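Local structure of probable diphthine synthase (Aeropyrum pernix, 1WDE) at residues 251-254 with 255-259; 155-158 with 159-163; 196-199 with 200-203; 205-208 with 209-212; 131-134 with 135-138. The protein probably catalyses the S-adenosyl-L-methionine-dependent trimethylation of a modified histidine in elongation factor 2, forming diphthine in the second step of diphthamide biosynthesis. All blocks are in the same frame, centred on the assembly; numbering follows the deposited sequence.

Interaction 1: 251-254 with 255-259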
loop_
_atom_site.group_PDB
_atom_site.type_symbol
_atom_site.label_atom_id
_atom_site.label_comp_id
_atom_site.label_asym_id
_atom_site.label_seq_id
_atom_site.Cartn_x
_atom_site.Cartn_y
_atom_site.Cartn_z
ATOM N N ALA A 251 -3.708 16.483 1.804
ATOM C CA ALA A 251 -3.169 17.817 1.631
ATOM C C ALA A 251 -4.422 18.584 2.018
ATOM O O ALA A 251 -5.471 17.970 2.268
ATOM C CB ALA A 251 -2.821 18.087 0.167
ATOM N N ARG A 252 -4.345 19.907 2.055
ATOM C CA ARG A 252 -5.514 20.698 2.426
ATOM C C ARG A 252 -6.710 20.331 1.568
ATOM O O ARG A 252 -6.672 20.463 0.343
ATOM C CB ARG A 252 -5.191 22.185 2.279
ATOM C CG ARG A 252 -6.222 23.059 2.886
ATOM C CD ARG A 252 -5.595 24.314 3.443
ATOM N NE ARG A 252 -6.633 25.200 3.927
ATOM C CZ ARG A 252 -6.404 26.303 4.621
ATOM N NH1 ARG A 252 -5.156 26.650 4.913
ATOM N NH2 ARG A 252 -7.426 27.060 5.002
ATOM N N LEU A 253 -7.789 19.878 2.205
ATOM C CA LEU A 253 -8.972 19.449 1.469
ATOM C C LEU A 253 -9.684 20.562 0.752
ATOM O O LEU A 253 -9.761 21.684 1.243
ATOM C CB LEU A 253 -9.984 18.794 2.415
ATOM C CG LEU A 253 -9.485 17.540 3.132
ATOM C CD1 LEU A 253 -10.499 17.083 4.166
ATOM C CD2 LEU A 253 -9.217 16.478 2.092
ATOM N N SER A 254 -10.234 20.235 -0.404
ATOM C CA SER A 254 -11.007 21.187 -1.179
ATOM C C SER A 254 -12.372 21.217 -0.486
ATOM O O SER A 254 -12.738 20.276 0.217
ATOM C CB SER A 254 -11.160 20.697 -2.626
ATOM O OG SER A 254 -12.360 19.955 -2.784
ATOM N N GLY A 255 -13.119 22.299 -0.655
ATOM C CA GLY A 255 -14.423 22.372 -0.019
ATOM C C GLY A 255 -15.283 21.159 -0.322
ATOM O O GLY A 255 -15.915 20.588 0.574
ATOM N N VAL A 256 -15.316 20.758 -1.590
ATOM C CA VAL A 256 -16.102 19.594 -1.978
ATOM C C VAL A 256 -15.542 18.331 -1.313
ATOM O O VAL A 256 -16.303 17.450 -0.924
ATOM C CB VAL A 256 -16.141 19.428 -3.523
ATOM C CG1 VAL A 256 -16.688 18.055 -3.896
ATOM C CG2 VAL A 256 -17.050 20.512 -4.133
ATOM N N GLU A 257 -14.222 18.260 -1.145
ATOM C CA GLU A 257 -13.617 17.083 -0.511
ATOM C C GLU A 257 -13.973 16.902 0.962
ATOM O O GLU A 257 -14.123 15.775 1.428
ATOM C CB GLU A 257 -12.102 17.112 -0.657
ATOM C CG GLU A 257 -11.605 16.673 -2.039
ATOM C CD GLU A 257 -10.100 16.658 -2.088
ATOM O OE1 GLU A 257 -9.484 17.667 -1.697
ATOM O OE2 GLU A 257 -9.528 15.637 -2.499
ATOM N N GLU A 258 -14.061 18.007 1.700
ATOM C CA GLU A 258 -14.439 17.972 3.113
ATOM C C GLU A 258 -15.831 17.365 3.225
ATOM O O GLU A 258 -16.125 16.591 4.144
ATOM C CB GLU A 258 -14.467 19.391 3.708
ATOM C CG GLU A 258 -13.078 19.957 3.970
ATOM C CD GLU A 258 -13.089 21.382 4.536
ATOM O OE1 GLU A 258 -11.996 21.873 4.902
ATOM O OE2 GLU A 258 -14.172 22.009 4.607
ATOM N N TRP A 259 -16.690 17.729 2.279
ATOM C CA TRP A 259 -18.056 17.224 2.260
ATOM C C TRP A 259 -18.037 15.730 1.941
ATOM O O TRP A 259 -18.711 14.950 2.616
ATOM C CB TRP A 259 -18.864 18.019 1.232
ATOM C CG TRP A 259 -20.240 17.509 0.908
ATOM C CD1 TRP A 259 -21.323 17.441 1.743
ATOM C CD2 TRP A 259 -20.679 17.008 -0.362
ATOM N NE1 TRP A 259 -22.414 16.925 1.069
ATOM C CE2 TRP A 259 -22.043 16.650 -0.224
ATOM C CE3 TRP A 259 -20.053 16.823 -1.603
ATOM C CZ2 TRP A 259 -22.787 16.118 -1.284
ATOM C CZ3 TRP A 259 -20.796 16.293 -2.657
ATOM C CH2 TRP A 259 -22.150 15.947 -2.489
#

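Interaction 2: 155-158 with 159-163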
loop_
_atom_site.group_PDB
_atom_site.type_symbol
_atom_site.label_atom_id
_atom_site.label_comp_id
_atom_site.label_asym_id
_atom_site.label_seq_id
_atom_site.Cartn_x
_atom_site.Cartn_y
_atom_site.Cartn_z
ATOM N N VAL A 155 11.177 9.127 4.736
ATOM C CA VAL A 155 9.741 8.922 4.587
ATOM C C VAL A 155 8.946 10.168 4.984
ATOM O O VAL A 155 7.986 10.537 4.295
ATOM C CB VAL A 155 9.263 7.716 5.409
ATOM C CG1 VAL A 155 7.749 7.791 5.628
ATOM C CG2 VAL A 155 9.615 6.440 4.661
ATOM N N ALA A 156 9.346 10.817 6.082
ATOM C CA ALA A 156 8.664 12.030 6.538
ATOM C C ALA A 156 8.797 13.078 5.435
ATOM O O ALA A 156 7.816 13.702 5.045
ATOM C CB ALA A 156 9.279 12.546 7.856
ATOM N N ARG A 157 10.012 13.265 4.927
ATOM C CA ARG A 157 10.222 14.230 3.850
ATOM C C ARG A 157 9.317 13.993 2.632
ATOM O O ARG A 157 8.796 14.945 2.071
ATOM C CB ARG A 157 11.683 14.228 3.393
ATOM C CG ARG A 157 11.946 15.076 2.144
ATOM C CD ARG A 157 13.436 15.334 1.987
ATOM N NE ARG A 157 13.771 16.074 0.778
ATOM C CZ ARG A 157 13.955 15.518 -0.416
ATOM N NH1 ARG A 157 13.831 14.205 -0.575
ATOM N NH2 ARG A 157 14.304 16.275 -1.448
ATOM N N ARG A 158 9.130 12.742 2.208
ATOM C CA ARG A 158 8.285 12.520 1.037
ATOM C C ARG A 158 6.855 12.972 1.328
ATOM O O ARG A 158 6.124 13.428 0.435
ATOM C CB ARG A 158 8.326 11.050 0.593
ATOM C CG ARG A 158 9.679 10.616 0.023
ATOM C CD ARG A 158 9.528 9.360 -0.854
ATOM N NE ARG A 158 8.639 9.602 -1.998
ATOM C CZ ARG A 158 7.779 8.703 -2.489
ATOM N NH1 ARG A 158 7.691 7.491 -1.949
ATOM N NH2 ARG A 158 6.973 9.024 -3.496
ATOM N N ILE A 159 6.447 12.879 2.584
ATOM C CA ILE A 159 5.107 13.320 2.925
ATOM C C ILE A 159 5.053 14.834 2.763
ATOM O O ILE A 159 4.097 15.357 2.192
ATOM C CB ILE A 159 4.722 12.928 4.362
ATOM C CG1 ILE A 159 4.677 11.397 4.476
ATOM C CG2 ILE A 159 3.371 13.551 4.722
ATOM C CD1 ILE A 159 4.402 10.887 5.920
ATOM N N TYR A 160 6.069 15.550 3.251
ATOM C CA TYR A 160 6.054 17.005 3.075
ATOM C C TYR A 160 6.107 17.376 1.574
ATOM O O TYR A 160 5.538 18.376 1.156
ATOM C CB TYR A 160 7.231 17.666 3.807
ATOM C CG TYR A 160 7.088 17.692 5.317
ATOM C CD1 TYR A 160 7.834 16.837 6.121
ATOM C CD2 TYR A 160 6.232 18.607 5.939
ATOM C CE1 TYR A 160 7.740 16.892 7.529
ATOM C CE2 TYR A 160 6.130 18.672 7.326
ATOM C CZ TYR A 160 6.888 17.813 8.114
ATOM O OH TYR A 160 6.814 17.895 9.482
ATOM N N LEU A 161 6.798 16.579 0.771
ATOM C CA LEU A 161 6.885 16.869 -0.674
ATOM C C LEU A 161 5.499 16.793 -1.316
ATOM O O LEU A 161 5.155 17.600 -2.188
ATOM C CB LEU A 161 7.868 15.893 -1.345
ATOM C CG LEU A 161 9.337 16.222 -1.013
ATOM C CD1 LEU A 161 10.285 15.235 -1.676
ATOM C CD2 LEU A 161 9.638 17.647 -1.504
ATOM N N ASN A 162 4.691 15.835 -0.875
ATOM C CA ASN A 162 3.337 15.701 -1.397
ATOM C C ASN A 162 2.561 16.941 -0.962
ATOM O O ASN A 162 1.851 17.570 -1.751
ATOM C CB ASN A 162 2.619 14.476 -0.807
ATOM C CG ASN A 162 2.907 13.181 -1.547
ATOM O OD1 ASN A 162 3.274 13.172 -2.714
ATOM N ND2 ASN A 162 2.688 12.068 -0.861
ATOM N N LEU A 163 2.670 17.273 0.320
ATOM C CA LEU A 163 1.974 18.437 0.844
ATOM C C LEU A 163 2.305 19.702 0.058
ATOM O O LEU A 163 1.409 20.459 -0.282
ATOM C CB LEU A 163 2.302 18.633 2.331
ATOM C CG LEU A 163 1.765 17.495 3.193
ATOM C CD1 LEU A 163 2.314 17.581 4.613
ATOM C CD2 LEU A 163 0.243 17.567 3.206
HETATM O O HOH W 1 6.020 12.481 -2.057
#

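Interaction 3: 196-199 with 200-203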
loop_
_atom_site.group_PDB
_atom_site.type_symbol
_atom_site.label_atom_id
_atom_site.label_comp_id
_atom_site.label_asym_id
_atom_site.label_seq_id
_atom_site.Cartn_x
_atom_site.Cartn_y
_atom_site.Cartn_z
ATOM N N ARG A 196 10.118 14.581 14.044
ATOM C CA ARG A 196 10.811 15.456 14.984
ATOM C C ARG A 196 12.307 15.485 14.704
ATOM O O ARG A 196 12.956 16.526 14.843
ATOM C CB ARG A 196 10.540 15.025 16.428
ATOM C CG ARG A 196 9.129 15.355 16.907
ATOM C CD ARG A 196 8.960 15.130 18.411
ATOM N NE ARG A 196 9.051 13.720 18.801
ATOM C CZ ARG A 196 8.074 12.827 18.657
ATOM N NH1 ARG A 196 8.274 11.578 19.053
ATOM N NH2 ARG A 196 6.901 13.175 18.136
ATOM N N GLU A 197 12.849 14.342 14.304
ATOM C CA GLU A 197 14.263 14.236 13.979
ATOM C C GLU A 197 14.524 14.985 12.677
ATOM O O GLU A 197 15.500 15.726 12.570
ATOM C CB GLU A 197 14.643 12.768 13.813
ATOM C CG GLU A 197 16.035 12.425 14.278
ATOM C CD GLU A 197 16.215 10.932 14.472
ATOM O OE1 GLU A 197 15.557 10.364 15.375
ATOM O OE2 GLU A 197 17.006 10.328 13.716
ATOM N N TYR A 198 13.644 14.794 11.691
ATOM C CA TYR A 198 13.780 15.456 10.393
ATOM C C TYR A 198 13.617 16.977 10.445
ATOM O O TYR A 198 14.439 17.712 9.892
ATOM C CB TYR A 198 12.781 14.868 9.383
ATOM C CG TYR A 198 12.740 15.617 8.060
ATOM C CD1 TYR A 198 13.883 15.739 7.263
ATOM C CD2 TYR A 198 11.560 16.222 7.619
ATOM C CE1 TYR A 198 13.848 16.451 6.055
ATOM C CE2 TYR A 198 11.511 16.937 6.419
ATOM C CZ TYR A 198 12.658 17.046 5.646
ATOM O OH TYR A 198 12.612 17.759 4.472
ATOM N N ALA A 199 12.566 17.458 11.101
ATOM C CA ALA A 199 12.340 18.901 11.196
ATOM C C ALA A 199 13.526 19.563 11.902
ATOM O O ALA A 199 13.924 20.680 11.569
ATOM C CB ALA A 199 11.048 19.182 11.955
ATOM N N ARG A 200 14.084 18.857 12.878
ATOM C CA ARG A 200 15.236 19.350 13.625
ATOM C C ARG A 200 16.382 19.699 12.671
ATOM O O ARG A 200 16.897 20.814 12.701
ATOM C CB ARG A 200 15.711 18.288 14.626
ATOM C CG ARG A 200 16.867 18.742 15.502
ATOM C CD ARG A 200 17.667 17.571 16.055
ATOM N NE ARG A 200 18.921 18.029 16.646
ATOM C CZ ARG A 200 19.949 17.238 16.937
ATOM N NH1 ARG A 200 19.877 15.937 16.691
ATOM N NH2 ARG A 200 21.053 17.751 17.467
ATOM N N GLU A 201 16.770 18.741 11.830
ATOM C CA GLU A 201 17.855 18.930 10.867
ATOM C C GLU A 201 17.466 19.771 9.651
ATOM O O GLU A 201 18.333 20.298 8.951
ATOM C CB GLU A 201 18.368 17.574 10.371
ATOM C CG GLU A 201 17.341 16.775 9.571
ATOM C CD GLU A 201 17.909 15.484 8.991
ATOM O OE1 GLU A 201 18.736 15.561 8.056
ATOM O OE2 GLU A 201 17.531 14.393 9.473
ATOM N N ALA A 202 16.168 19.879 9.386
ATOM C CA ALA A 202 15.688 20.654 8.248
ATOM C C ALA A 202 15.512 22.114 8.645
ATOM O O ALA A 202 15.325 22.980 7.790
ATOM C CB ALA A 202 14.374 20.090 7.751
ATOM N N GLY A 203 15.582 22.380 9.946
ATOM C CA GLY A 203 15.429 23.737 10.434
ATOM C C GLY A 203 14.000 24.228 10.315
ATOM O O GLY A 203 13.736 25.252 9.678
#

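Interaction 4: 205-208 with 209-212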
loop_
_atom_site.group_PDB
_atom_site.type_symbol
_atom_site.label_atom_id
_atom_site.label_comp_id
_atom_site.label_asym_id
_atom_site.label_seq_id
_atom_site.Cartn_x
_atom_site.Cartn_y
_atom_site.Cartn_z
ATOM N N PRO A 205 9.739 23.625 12.347
ATOM C CA PRO A 205 8.953 22.952 13.382
ATOM C C PRO A 205 8.463 21.604 12.849
ATOM O O PRO A 205 8.319 21.448 11.639
ATOM C CB PRO A 205 7.805 23.930 13.609
ATOM C CG PRO A 205 7.563 24.466 12.195
ATOM C CD PRO A 205 8.975 24.726 11.725
ATOM N N ALA A 206 8.233 20.637 13.740
ATOM C CA ALA A 206 7.710 19.327 13.335
ATOM C C ALA A 206 6.215 19.557 13.167
ATOM O O ALA A 206 5.568 20.099 14.067
ATOM C CB ALA A 206 7.971 18.296 14.408
ATOM N N LEU A 207 5.656 19.149 12.026
ATOM C CA LEU A 207 4.241 19.405 11.766
ATOM C C LEU A 207 3.306 18.238 11.512
ATOM O O LEU A 207 2.101 18.396 11.623
ATOM C CB LEU A 207 4.113 20.389 10.591
ATOM C CG LEU A 207 4.815 21.731 10.798
ATOM C CD1 LEU A 207 4.919 22.446 9.479
ATOM C CD2 LEU A 207 4.049 22.558 11.833
ATOM N N LEU A 208 3.840 17.079 11.158
ATOM C CA LEU A 208 2.976 15.937 10.857
ATOM C C LEU A 208 1.976 15.515 11.940
ATOM O O LEU A 208 0.836 15.147 11.625
ATOM C CB LEU A 208 3.843 14.740 10.425
ATOM C CG LEU A 208 4.807 15.003 9.245
ATOM C CD1 LEU A 208 5.482 13.679 8.806
ATOM C CD2 LEU A 208 4.036 15.581 8.045
ATOM N N ALA A 209 2.377 15.584 13.210
ATOM C CA ALA A 209 1.494 15.176 14.308
ATOM C C ALA A 209 0.194 15.962 14.306
ATOM O O ALA A 209 -0.872 15.447 14.668
ATOM C CB ALA A 209 2.217 15.356 15.645
ATOM N N ARG A 210 0.283 17.210 13.869
ATOM C CA ARG A 210 -0.861 18.117 13.808
ATOM C C ARG A 210 -1.798 17.968 12.597
ATOM O O ARG A 210 -2.846 18.620 12.522
ATOM C CB ARG A 210 -0.365 19.552 13.866
ATOM C CG ARG A 210 0.188 19.976 15.225
ATOM C CD ARG A 210 -0.030 21.474 15.379
ATOM N NE ARG A 210 1.016 22.248 14.744
ATOM C CZ ARG A 210 0.873 23.480 14.265
ATOM N NH1 ARG A 210 -0.293 24.114 14.317
ATOM N NH2 ARG A 210 1.926 24.097 13.777
ATOM N N LEU A 211 -1.419 17.136 11.636
ATOM C CA LEU A 211 -2.269 16.925 10.464
ATOM C C LEU A 211 -3.352 15.889 10.704
ATOM O O LEU A 211 -3.117 14.904 11.396
ATOM C CB LEU A 211 -1.428 16.414 9.298
ATOM C CG LEU A 211 -0.374 17.358 8.737
ATOM C CD1 LEU A 211 0.526 16.594 7.770
ATOM C CD2 LEU A 211 -1.100 18.520 8.058
ATOM N N PRO A 212 -4.544 16.093 10.117
ATOM C CA PRO A 212 -5.644 15.143 10.261
ATOM C C PRO A 212 -5.252 13.983 9.343
ATOM O O PRO A 212 -4.313 14.100 8.537
ATOM C CB PRO A 212 -6.852 15.918 9.726
ATOM C CG PRO A 212 -6.241 16.751 8.632
ATOM C CD PRO A 212 -4.965 17.264 9.319
HETATM O O HOH W 2 4.505 22.583 15.317
#

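Interaction 5: 131-134 with 135-138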
loop_
_atom_site.group_PDB
_atom_site.type_symbol
_atom_site.label_atom_id
_atom_site.label_comp_id
_atom_site.label_asym_id
_atom_site.label_seq_id
_atom_site.Cartn_x
_atom_site.Cartn_y
_atom_site.Cartn_z
HETATM N N MSE A 131 -13.216 8.630 -0.640
HETATM C CA MSE A 131 -13.899 9.474 -1.597
HETATM C C MSE A 131 -13.197 10.796 -1.892
HETATM O O MSE A 131 -13.795 11.716 -2.450
HETATM C CB MSE A 131 -15.340 9.685 -1.162
HETATM C CG MSE A 131 -16.072 8.376 -1.046
HETATM SE SE MSE A 131 -17.979 8.572 -1.163
HETATM C CE MSE A 131 -18.259 10.239 -0.213
ATOM N N LEU A 132 -11.919 10.873 -1.530
ATOM C CA LEU A 132 -11.118 12.064 -1.810
ATOM C C LEU A 132 -10.849 12.070 -3.319
ATOM O O LEU A 132 -10.958 11.027 -3.992
ATOM C CB LEU A 132 -9.795 12.027 -1.035
ATOM C CG LEU A 132 -9.981 12.259 0.481
ATOM C CD1 LEU A 132 -8.661 12.104 1.184
ATOM C CD2 LEU A 132 -10.564 13.658 0.743
ATOM N N SER A 133 -10.483 13.226 -3.855
ATOM C CA SER A 133 -10.250 13.313 -5.299
ATOM C C SER A 133 -9.106 12.436 -5.780
ATOM O O SER A 133 -7.966 12.552 -5.322
ATOM C CB SER A 133 -10.004 14.764 -5.699
ATOM O OG SER A 133 -9.587 14.858 -7.044
ATOM N N PHE A 134 -9.426 11.540 -6.702
ATOM C CA PHE A 134 -8.432 10.634 -7.276
ATOM C C PHE A 134 -7.243 11.422 -7.820
ATOM O O PHE A 134 -6.095 11.053 -7.594
ATOM C CB PHE A 134 -9.066 9.818 -8.422
ATOM C CG PHE A 134 -8.064 9.111 -9.285
ATOM C CD1 PHE A 134 -7.698 9.632 -10.521
ATOM C CD2 PHE A 134 -7.439 7.958 -8.836
ATOM C CE1 PHE A 134 -6.706 9.007 -11.296
ATOM C CE2 PHE A 134 -6.450 7.331 -9.601
ATOM C CZ PHE A 134 -6.086 7.862 -10.831
ATOM N N TYR A 135 -7.529 12.542 -8.479
ATOM C CA TYR A 135 -6.503 13.380 -9.103
ATOM C C TYR A 135 -5.484 13.972 -8.132
ATOM O O TYR A 135 -4.373 14.321 -8.540
ATOM C CB TYR A 135 -7.169 14.542 -9.852
ATOM C CG TYR A 135 -8.216 14.106 -10.839
ATOM C CD1 TYR A 135 -7.855 13.585 -12.094
ATOM C CD2 TYR A 135 -9.571 14.195 -10.520
ATOM C CE1 TYR A 135 -8.816 13.166 -12.996
ATOM C CE2 TYR A 135 -10.544 13.780 -11.408
ATOM C CZ TYR A 135 -10.164 13.268 -12.643
ATOM O OH TYR A 135 -11.137 12.881 -13.519
ATOM N N ARG A 136 -5.864 14.087 -6.858
ATOM C CA ARG A 136 -5.001 14.690 -5.856
ATOM C C ARG A 136 -4.128 13.738 -5.087
ATOM O O ARG A 136 -3.343 14.172 -4.245
ATOM C CB ARG A 136 -5.829 15.534 -4.864
ATOM C CG ARG A 136 -6.499 16.749 -5.508
ATOM C CD ARG A 136 -7.010 17.730 -4.472
ATOM N NE ARG A 136 -5.918 18.398 -3.773
ATOM C CZ ARG A 136 -6.074 19.066 -2.638
ATOM N NH1 ARG A 136 -7.283 19.138 -2.087
ATOM N NH2 ARG A 136 -5.036 19.661 -2.068
ATOM N N PHE A 137 -4.265 12.439 -5.333
ATOM C CA PHE A 137 -3.396 11.507 -4.629
ATOM C C PHE A 137 -2.006 11.625 -5.200
ATOM O O PHE A 137 -1.824 11.698 -6.431
ATOM C CB PHE A 137 -3.888 10.061 -4.748
ATOM C CG PHE A 137 -5.010 9.745 -3.798
ATOM C CD1 PHE A 137 -6.325 10.028 -4.140
ATOM C CD2 PHE A 137 -4.737 9.281 -2.513
ATOM C CE1 PHE A 137 -7.357 9.877 -3.222
ATOM C CE2 PHE A 137 -5.780 9.122 -1.566
ATOM C CZ PHE A 137 -7.084 9.429 -1.928
ATOM N N GLY A 138 -1.024 11.672 -4.306
ATOM C CA GLY A 138 0.359 11.772 -4.731
ATOM C C GLY A 138 1.183 10.532 -4.411
ATOM O O GLY A 138 0.702 9.391 -4.543
HETATM O O HOH W 3 -3.538 10.716 -8.897
#

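Interaction 1: 251-254 with 255-259
S254 and E257 exchange two hydrogen bonds at the start of helix 255-264, the reciprocal pattern that defines a capping box. In one direction the backbone N of S254 donates to E257 OE1 over 3.0 Å with an N-H...O angle of 165°, using the anti lone pair of OE1, the one turned away from OE2. In the other, N of E257 donates to S254 OG, also at 3.0 Å, which makes S254 the N-cap. A third bond, from E258 N to S254 O at 3.0 Å, begins the i to i+4 pattern of the helix. The carboxylate reaches the loop because E257 CG lies anti to its carbonyl carbon (chi1 -79°) and the chain is extended beyond it, passing 3.4 Å from S254 OG at CG. E257 is buried, and its charge has further partners: R136 forms a salt bridge to OE1, while H168 NE2 and S133 N bond to OE2. This many partners would be expected to favour the ionised form, and they tie the helix start to strand 168-173 and to the turn before strand 137-143. Outside this polar core, L253 packs on the aliphatic parts of both glutamates: its CD2 methyl stands 4.0 Å from E257 CB, and its CB lies 3.7 Å from E258 CG.

Interaction 2: 155-158 with 159-163
In helix 153-165, R157 and L161 stand one turn apart on the same flank, and methyl CD1 of L161 sits 3.8 Å above the plane of the R157 guanidinium, over its centre. R157 has CG anti to the backbone N (chi1 172°) and an extended chain as far as NE; the turn at chi4 (-85°) then sets the flat group broadside to the leucine. NE of R157 forms a salt bridge to E292, which helps hold the group in this orientation. Helix 153-165 is the connection of a beta-alpha-beta unit between strands 137-143 and 168-173, and its backbone here follows the i to i+4 pattern: Y160 N donates to A156 O at 3.1 Å and L161 N to R157 O at 2.9 Å. I159 N reaches V155 O at 3.3 Å, with a weak second bond to A156 O. On another flank, Y160 CD1 comes 3.3 Å from A156 O, while R157 CA lies at the edge of the ring, near its plane. The hydroxyl of Y160 bonds to D195 and to the backbone N of L207. R158 O accepts from N162 N and from a water at 2.7 Å; that water also donates weakly to N162 OD1, 2.9 Å away, and N162 ND2 meets T169 OG1 at the start of strand 168-173.

Interaction 3: 196-199 with 200-203
A CH-pi contact joins Y198 and A202 across one turn near the end of helix 184-202. A202 CB lies 4.2 Å from the centroid of the Y198 ring and 18° off the ring normal, so the methyl stands over the face, displaced toward the CE1-CZ bond. The opportunity arises from the first torsion of Y198, which puts CG opposite the backbone N and lays the ring alongside the following turn. Its hydroxyl continues to E292 OE2, with which it hydrogen-bonds.

Among the backbone bonds, A202 N donates to Y198 O at 2.8 Å, and R200 N reaches R196 O at 3.3 Å. Three bonds are weak: E201 N to E197 O, and those from A202 N and G203 N to A199 O. The helix ends here: G203 is the first residue to leave helical phi/psi, with a positive phi of 71°, a value that favours glycine, and the chain leaves for the loop leading to strand 213-217. Helix 184-202 packs here on helix 153-165, Y198 touching I153.

Carbon-to-oxygen contacts form a third group. E201 holds CG between its backbone N and carbonyl carbon (chi1 65°), which brings CG to 3.1 Å from Y198 O, and R200 CB is 3.3 Å from E197 O.

Between the two segments the charged atoms are not in contact: E197 OE2 and E201 OE2, of like sign, are 5.9 Å from each other, and E197 OE2 is 7.0 Å from R200 NH1. R196 finds its salt bridge with E193, one turn earlier.

Interaction 4: 205-208 with 209-212
L207 and R210 meet where the branch methyl CD2 of the leucine comes 3.3 Å from NH2 of the guanidinium, a tight, oblique approach. R210 is brought back over L207 by a bend at chi3 (-84°), and its CB already lies 3.5 Å from L207 O. The guanidinium is held from elsewhere as well: NH1 forms a salt bridge to D274, and a water 3.0 Å from A206 O, to which it donates, accepts a weak bond from NH2.

L208 and L211 are the second pair, and they meet methyl to methyl, L208 CD2 lying 3.7 Å from L211 CD1. The L211 side chain also packs on the backbone of the turn, with CB 3.5 Å from L208 O.

Side chains three apart meet because residues 208-210 form a short 3-10 helix in the loop between helix 184-202 and strand 213-217. Its i to i+3 bonds run from R210 N to L207 O at 3.1 Å and from L211 N to L208 O at 3.0 Å. These two bonds set the backbone on which both side-chain pairs are mounted.

L208 and L211 both pack on helix 153-165, against I159 and L163 respectively, while L207 and L211 touch V281 and Y278 of helix 277-287. L208 N is engaged by D195 OD2, and A209 pairs through its backbone with E233 while its methyl rests on L192 of helix 184-202.

Interaction 5: 131-134 with 135-138
F137 folds back over the turn that precedes it, and its atoms meet L132, S133 and F134 in succession. CB starts 3.7 Å from F134 O. With CG anti to the carbonyl carbon (chi1 -80°), the ring is swung toward the earlier residues: CD1 comes 3.2 Å from S133 O, CE1 passes the same oxygen slightly farther off, and CZ at the tip reaches L132 CB at 3.9 Å. L132 O lies in the ring plane at the edge, and F134 O is near that plane too, whereas S133 O approaches obliquely. H168 adds an edge-to-face contact with the ring from strand 168-173.

The backbone under this side chain is a 3-10 turn, residues 134-136, leading from the loop after helix 122-130 into strand 137-143. R136 N donates to S133 O at 3.0 Å and F137 N to F134 O at 3.2 Å. A water donates to F134 O and to F137 O, linking the turn to the first strand residue.

On the outer side F134 and Y135 form a T-shaped pair, the edge of F134 toward the face of Y135, with centroids 5.9 Å apart and planes at 72°. S133 OG sits at the edge of the Y135 ring, 3.5 Å from CD2.

Aromatic C-H groups carry a slight positive charge, and L132 O and F134 O lie near the plane of the F137 ring at its edge, so the ring packs on L132 CB and probably also interacts weakly with these two carbonyls.

All five contacts are local and follow one another along the chain, so none nests in or crosses another. Interaction 5 closes the turn into strand 137-143; interaction 2 lies on helix 153-165, the next element, and N162 OD1 touches G138. Interaction 3 ends helix 184-202, and interaction 4 closes the loop beyond it, A199 CB packing on A206 CA. Helix 153-165 meets both, packing on the end of helix 184-202 through Y160 against Y198 and on the loop that follows. Interaction 1, last in sequence, closes the loop after strand 246-249 and returns to the beginning: L253 packs on L132, and A251 on L163. Interactions 3 and 5 remain about 16 Å apart at their nearest atoms.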